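Local coordinates for protein 6-carboxyhexanoate--coa ligase (Bacillus subtilis, PDB 5FLG) that is a ligase of the 6-carboxyhexanoate--CoA ligase family, with one pocket holding phosphoaminophosphonic acid-adenylate ester beside magnesium and another holding pimelic acid, at residues 47-50 with 51-55; 150-153 with 154-158; 217-220 with 221-225. All coordinates share one frame; numbering follows the deposited sequence.

Contact 1: residues 47-50 with 51-55; sequences LLEK and GLSHS. With ANP (phosphoaminophosphonic acid-adenylate ester), chain D.
The His54 ring has the carbonyl O of Lys50 at one part of its edge, near the ring plane, and the terminal phosphate of the ANP (phosphoaminophosphonic acid-adenylate ester) at another. Its NE2 gives O2G of the ANP a nearly straight hydrogen bond (2.8 Å, 171°), and O1G also lies in the ring plane. ND1 is held by the backbone N of Arg56, so both ring nitrogens are engaged. Lys50 reaches the same phosphate with a chain bent at its last torsion (chi4 81°): NZ binds O3G of the ANP at 3.0 Å and O1G weakly, and forms a salt bridge with Glu174. Both residues belong to the ANP pocket, and the C-terminal end of helix 40-52 places them on the phosphate. Ser53 leaves helical geometry, and its OG, turned back between its own N and carbonyl carbon (chi1 62°), donates to Glu49 O at 2.8 Å, alongside a weak bond from Ser53 N. Leu48 CD1 meets Leu52 CD1 at 3.9 Å. These leucines rest on Met62 of strand 61-68 and on the second subunit, whose Lys41 pairs with Glu49, while Lys50 and His54 lie against Ser29 of strand 26-36.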
# COMPACT_ATOMS: atom_id res chain seq x y z
N LEU A 47 -10.84 5.39 -0.16
CA LEU A 47 -10.39 4.14 -0.80
C LEU A 47 -10.53 2.96 0.16
O LEU A 47 -10.91 1.87 -0.24
CB LEU A 47 -8.96 4.27 -1.30
CG LEU A 47 -8.80 5.20 -2.52
CD1 LEU A 47 -7.35 5.53 -2.78
CD2 LEU A 47 -9.44 4.58 -3.74
N LEU A 48 -10.11 3.14 1.40
CA LEU A 48 -10.26 2.06 2.38
C LEU A 48 -11.71 1.60 2.38
O LEU A 48 -11.99 0.41 2.21
CB LEU A 48 -9.84 2.51 3.77
CG LEU A 48 -9.98 1.48 4.90
CD1 LEU A 48 -9.16 0.24 4.61
CD2 LEU A 48 -9.55 2.10 6.21
N GLU A 49 -12.63 2.54 2.52
CA GLU A 49 -14.04 2.22 2.70
C GLU A 49 -14.63 1.59 1.44
O GLU A 49 -15.48 0.69 1.49
CB GLU A 49 -14.80 3.51 3.06
CG GLU A 49 -16.32 3.41 2.96
CD GLU A 49 -16.92 2.36 3.91
OE1 GLU A 49 -16.18 1.48 4.40
OE2 GLU A 49 -18.16 2.38 4.10
N LYS A 50 -14.17 2.05 0.29
CA LYS A 50 -14.60 1.49 -0.97
C LYS A 50 -14.22 0.03 -1.06
O LYS A 50 -15.03 -0.82 -1.44
CB LYS A 50 -13.95 2.30 -2.07
CG LYS A 50 -13.96 1.71 -3.44
CD LYS A 50 -13.25 2.72 -4.34
CE LYS A 50 -13.06 2.20 -5.75
NZ LYS A 50 -14.35 2.39 -6.45
N GLY A 51 -13.04 -0.30 -0.60
CA GLY A 51 -12.61 -1.68 -0.59
C GLY A 51 -13.31 -2.55 0.47
O GLY A 51 -13.59 -3.73 0.21
N LEU A 52 -13.64 -1.97 1.63
CA LEU A 52 -14.24 -2.74 2.74
C LEU A 52 -15.75 -2.97 2.60
O LEU A 52 -16.28 -3.87 3.21
CB LEU A 52 -13.99 -2.07 4.08
CG LEU A 52 -12.54 -1.98 4.53
CD1 LEU A 52 -12.48 -1.34 5.90
CD2 LEU A 52 -11.86 -3.33 4.53
N SER A 53 -16.45 -2.19 1.80
CA SER A 53 -17.89 -2.32 1.74
C SER A 53 -18.30 -2.79 0.35
O SER A 53 -19.31 -2.36 -0.17
CB SER A 53 -18.52 -0.96 2.04
OG SER A 53 -18.12 -0.03 1.05
N HIS A 54 -17.48 -3.60 -0.31
CA HIS A 54 -17.75 -3.91 -1.70
C HIS A 54 -18.77 -5.04 -1.81
O HIS A 54 -18.68 -6.03 -1.10
CB HIS A 54 -16.46 -4.26 -2.43
CG HIS A 54 -16.53 -4.01 -3.90
ND1 HIS A 54 -17.36 -4.74 -4.73
CD2 HIS A 54 -16.07 -2.99 -4.65
CE1 HIS A 54 -17.29 -4.25 -5.96
NE2 HIS A 54 -16.53 -3.17 -5.93
N SER A 55 -19.66 -4.93 -2.79
CA SER A 55 -20.65 -5.97 -3.07
C SER A 55 -20.04 -7.28 -3.58
O SER A 55 -20.72 -8.29 -3.63
CB SER A 55 -21.64 -5.45 -4.12
OG SER A 55 -21.00 -5.27 -5.40
PG ANP D . -14.63 -1.01 -7.92
O1G ANP D . -14.33 -0.97 -6.45
O2G ANP D . -15.90 -1.76 -8.22
O3G ANP D . -14.59 0.30 -8.63
PB ANP D . -12.86 -1.78 -10.17
O1B ANP D . -12.60 -0.33 -10.42
O2B ANP D . -11.82 -2.83 -10.32
N3B ANP D . -13.35 -1.97 -8.53
PA ANP D . -15.20 -1.31 -11.78
O1A ANP D . -16.54 -1.87 -11.73
O2A ANP D . -14.90 0.13 -11.46
O3A ANP D . -14.15 -2.26 -11.02
O5' ANP D . -14.71 -1.59 -13.34
C5' ANP D . -15.17 -2.70 -14.04
C4' ANP D . -14.00 -3.38 -14.75
O4' ANP D . -13.34 -2.42 -15.58
C3' ANP D . -12.96 -3.90 -13.77
O3' ANP D . -13.20 -5.26 -13.43
C2' ANP D . -11.69 -3.81 -14.57
O2' ANP D . -11.62 -4.92 -15.45
C1' ANP D . -11.93 -2.56 -15.37
N9 ANP D . -11.34 -1.42 -14.67
C8 ANP D . -11.80 -0.78 -13.54
N7 ANP D . -11.01 0.28 -13.26
C5 ANP D . -10.01 0.29 -14.19
C6 ANP D . -8.81 1.10 -14.48
N6 ANP D . -8.45 2.12 -13.71
N1 ANP D . -8.06 0.78 -15.55
C2 ANP D . -8.36 -0.26 -16.33
N3 ANP D . -9.47 -1.01 -16.20
C4 ANP D . -10.24 -0.84 -15.10

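Contact 2: residues 150-153 with 154-158; sequences MDWP and DANFE
Trp152 and Phe157 meet at about a right angle, with the edge of the phenyl ring directed at the face of the indole. The pair is T-shaped: the ring planes are 75° apart, and the centroid of the indole six-membered ring is 4.9 Å from that of Phe157. Phe157 CD1 does the touching, standing over the benzo part toward its rim and coming within 3.6 Å of Trp152 CZ3. Further back along the same side chain, Phe157 CB sits almost squarely over the five-membered ring, 3.7 Å from its centroid, in a CH-pi contact. Both rings of the indole are thus met by one residue, whose CG lies anti to its backbone N (chi1 172°), carrying the phenyl ring out over the benzo portion.

Asn156 approaches the indole at its edge instead. Its OD1 accepts the NE1 hydrogen on a lone pair at 2.9 Å, close to the indole plane, although the amide itself is turned 41° from that plane. The same oxygen also receives the backbone N of Trp254. Pro153, at the N-cap position, links strand 150-151 to helix 154-164 and starts the helix through its carbonyl O, which takes Phe157 N at 3.0 Å and, weakly, Asn156 N.

The other indole neighbours include Trp160, Lys173 and Leu176, while Asp151 just before it pairs with Arg33. Chemically, the indole is held in two different ways: its one polar hydrogen is spent on Asn156 OD1, which limits how far the indole can turn within its own plane, and one pi face is met by the CH groups of Phe157 (CB and CD1).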
# COMPACT_ATOMS: atom_id res chain seq x y z
N MET A 150 -5.69 9.62 -12.83
CA MET A 150 -6.75 10.50 -13.29
C MET A 150 -7.74 10.72 -12.16
O MET A 150 -7.86 9.87 -11.27
CB MET A 150 -7.45 9.93 -14.50
CG MET A 150 -8.34 8.72 -14.22
SD MET A 150 -7.40 7.21 -14.01
CE MET A 150 -8.66 5.96 -14.10
N ASP A 151 -8.43 11.85 -12.17
CA ASP A 151 -9.43 12.15 -11.11
C ASP A 151 -10.22 13.36 -11.54
O ASP A 151 -9.91 13.98 -12.58
CB ASP A 151 -8.70 12.46 -9.81
CG ASP A 151 -9.55 12.15 -8.54
OD1 ASP A 151 -10.79 12.08 -8.63
OD2 ASP A 151 -8.93 11.89 -7.49
N TRP A 152 -11.23 13.71 -10.74
CA TRP A 152 -12.19 14.72 -11.08
C TRP A 152 -12.63 15.31 -9.74
O TRP A 152 -13.35 14.65 -9.02
CB TRP A 152 -13.38 14.06 -11.75
CG TRP A 152 -14.31 15.00 -12.40
CD1 TRP A 152 -14.46 16.32 -12.10
CD2 TRP A 152 -15.37 14.68 -13.29
NE1 TRP A 152 -15.48 16.85 -12.83
CE2 TRP A 152 -16.06 15.86 -13.56
CE3 TRP A 152 -15.81 13.50 -13.86
CZ2 TRP A 152 -17.05 15.93 -14.54
CZ3 TRP A 152 -16.87 13.54 -14.71
CH2 TRP A 152 -17.48 14.75 -15.05
N PRO A 153 -12.10 16.47 -9.37
CA PRO A 153 -12.50 17.16 -8.15
C PRO A 153 -14.01 17.16 -7.94
O PRO A 153 -14.81 17.60 -8.83
CB PRO A 153 -11.95 18.57 -8.33
CG PRO A 153 -10.76 18.38 -9.26
CD PRO A 153 -11.15 17.28 -10.19
N ASP A 154 -14.42 16.59 -6.81
CA ASP A 154 -15.82 16.41 -6.56
C ASP A 154 -16.71 17.63 -6.86
O ASP A 154 -17.84 17.50 -7.33
CB ASP A 154 -16.02 15.99 -5.10
CG ASP A 154 -17.34 15.32 -4.90
OD1 ASP A 154 -17.55 14.27 -5.56
OD2 ASP A 154 -18.25 15.99 -4.35
N ALA A 155 -16.28 18.79 -6.46
CA ALA A 155 -17.15 19.97 -6.52
C ALA A 155 -17.50 20.28 -7.97
O ALA A 155 -18.67 20.53 -8.34
CB ALA A 155 -16.44 21.16 -5.87
N ASN A 156 -16.53 20.08 -8.85
CA ASN A 156 -16.76 20.33 -10.28
C ASN A 156 -17.61 19.20 -10.86
O ASN A 156 -18.59 19.44 -11.52
CB ASN A 156 -15.40 20.49 -10.96
CG ASN A 156 -15.52 20.68 -12.47
OD1 ASN A 156 -15.72 19.72 -13.17
ND2 ASN A 156 -15.75 21.91 -12.88
N PHE A 157 -17.38 17.98 -10.41
CA PHE A 157 -18.25 16.88 -10.82
C PHE A 157 -19.70 17.05 -10.42
O PHE A 157 -20.61 16.82 -11.23
CB PHE A 157 -17.75 15.55 -10.24
CG PHE A 157 -18.71 14.41 -10.47
CD1 PHE A 157 -18.85 13.86 -11.73
CD2 PHE A 157 -19.42 13.84 -9.41
CE1 PHE A 157 -19.83 12.90 -11.98
CE2 PHE A 157 -20.34 12.84 -9.63
CZ PHE A 157 -20.52 12.34 -10.92
N GLU A 158 -19.96 17.47 -9.19
CA GLU A 158 -21.35 17.67 -8.77
C GLU A 158 -22.06 18.72 -9.62
O GLU A 158 -23.21 18.54 -10.05
CB GLU A 158 -21.40 18.07 -7.29
CG GLU A 158 -21.03 16.96 -6.32
CD GLU A 158 -22.22 16.07 -5.92
OE1 GLU A 158 -23.36 16.58 -5.83
OE2 GLU A 158 -22.02 14.85 -5.66

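Contact 3: residues 217-220 with 221-225; sequences AMKE and YGTEE
The ammonium of Lys219 is gripped by three carbonyl oxygens: Thr223 O within the loop, and those of Ser195 and Asp197 beyond it. NZ lies 2.8 Å from Thr223 O and comes from above the carbonyl plane, 44° out of it, so no lone pair is met head-on. The lysine begins with CG wedged between its backbone N and carbonyl carbon (chi1 62°) and then runs out fully extended. It slides past Thr223 in the opposite direction, its CD 3.2 Å from Thr223 OG1. Thr223 OG1 itself bonds within the turn, donating to Glu220 O at 2.9 Å, in the carbonyl plane, and the Thr223 N adds a long, weak bond to the same oxygen at 3.4 Å. Glu220 O thus receives both donors of Thr223 across a type II beta turn running from Glu220 to Thr223. Gly222 takes the third position with positive phi (91°), where a side chain would be jammed against the preceding carbonyl oxygen. The loop joins strand 211-215 to strand 227-232 of the mixed sheet. The three carbonyl dipoles, Thr223 O among them, probably stabilise the charge of the buried ammonium and tie the turn to the backbone of Ser195 and of Asp197, a magnesium ligand.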
# COMPACT_ATOMS: atom_id res chain seq x y z
N ALA A 217 -28.77 -1.09 -19.31
CA ALA A 217 -28.66 -2.49 -18.97
C ALA A 217 -27.69 -3.17 -19.91
O ALA A 217 -27.95 -3.25 -21.12
CB ALA A 217 -30.03 -3.16 -19.06
N MET A 218 -26.66 -3.80 -19.34
CA MET A 218 -25.62 -4.46 -20.17
C MET A 218 -25.39 -5.90 -19.73
O MET A 218 -24.61 -6.65 -20.35
CB MET A 218 -24.31 -3.68 -20.09
CG MET A 218 -24.32 -2.36 -20.84
SD MET A 218 -24.23 -2.61 -22.63
CE MET A 218 -22.47 -2.75 -22.89
N LYS A 219 -26.01 -6.27 -18.61
CA LYS A 219 -25.94 -7.64 -18.09
C LYS A 219 -27.06 -7.80 -17.05
O LYS A 219 -27.72 -6.83 -16.73
CB LYS A 219 -24.62 -7.87 -17.40
CG LYS A 219 -24.42 -6.96 -16.20
CD LYS A 219 -23.35 -7.53 -15.27
CE LYS A 219 -23.15 -6.66 -14.05
NZ LYS A 219 -22.12 -7.27 -13.17
N GLU A 220 -27.15 -8.97 -16.43
CA GLU A 220 -28.21 -9.25 -15.46
C GLU A 220 -27.72 -8.93 -14.05
O GLU A 220 -26.56 -9.15 -13.73
CB GLU A 220 -28.65 -10.71 -15.51
CG GLU A 220 -29.26 -11.15 -16.84
CD GLU A 220 -30.65 -10.57 -17.11
OE1 GLU A 220 -31.20 -9.83 -16.27
OE2 GLU A 220 -31.18 -10.83 -18.21
N TYR A 221 -28.62 -8.44 -13.21
CA TYR A 221 -28.36 -8.37 -11.78
C TYR A 221 -27.80 -9.68 -11.24
O TYR A 221 -28.20 -10.75 -11.68
CB TYR A 221 -29.62 -7.98 -11.03
CG TYR A 221 -29.83 -6.49 -11.05
CD1 TYR A 221 -28.98 -5.65 -10.35
CD2 TYR A 221 -30.79 -5.92 -11.87
CE1 TYR A 221 -29.10 -4.29 -10.43
CE2 TYR A 221 -30.96 -4.55 -11.90
CZ TYR A 221 -30.10 -3.75 -11.19
OH TYR A 221 -30.22 -2.39 -11.27
N GLY A 222 -26.82 -9.59 -10.35
CA GLY A 222 -26.31 -10.76 -9.66
C GLY A 222 -25.14 -11.44 -10.34
O GLY A 222 -24.58 -12.37 -9.79
N THR A 223 -24.78 -11.02 -11.54
CA THR A 223 -23.62 -11.65 -12.20
C THR A 223 -22.38 -10.81 -11.93
O THR A 223 -22.46 -9.60 -11.70
CB THR A 223 -23.83 -11.78 -13.71
OG1 THR A 223 -24.05 -10.47 -14.26
CG2 THR A 223 -25.05 -12.64 -14.02
N GLU A 224 -21.23 -11.46 -11.87
CA GLU A 224 -20.00 -10.77 -11.55
C GLU A 224 -19.02 -10.64 -12.72
O GLU A 224 -17.83 -10.49 -12.49
CB GLU A 224 -19.33 -11.46 -10.40
CG GLU A 224 -20.10 -11.35 -9.10
CD GLU A 224 -19.24 -11.72 -7.91
OE1 GLU A 224 -18.27 -12.50 -8.09
OE2 GLU A 224 -19.48 -11.19 -6.80
N GLU A 225 -19.50 -10.80 -13.94
CA GLU A 225 -18.63 -10.74 -15.14
C GLU A 225 -18.71 -9.34 -15.73
O GLU A 225 -19.77 -8.90 -16.17
CB GLU A 225 -19.11 -11.73 -16.21
CG GLU A 225 -18.80 -13.18 -15.92
CD GLU A 225 -19.43 -13.66 -14.62
OE1 GLU A 225 -20.68 -13.77 -14.55
OE2 GLU A 225 -18.66 -13.92 -13.67

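Contacts 1, 2 and 3 follow one another along the chain and do not touch, yet each comes near the ligand site. Contact 1 is part of it, contributing two residues to the ANP pocket, and the His54 side chain lies about 4 Å from magnesium. Contact 3 approaches contact 1 to about 4 Å between nearest atoms (centres 20 Å apart), and its Lys219 side chain lies about 8 Å from both magnesium and the ANP. Asp197, which coordinates magnesium, touches His54 of the one and receives Lys219 of the other. Contact 2 reaches the same pocket through Met150, which touches the ANP; its nearest atoms are about 8 Å from contact 1 but about 18 Å from contact 3.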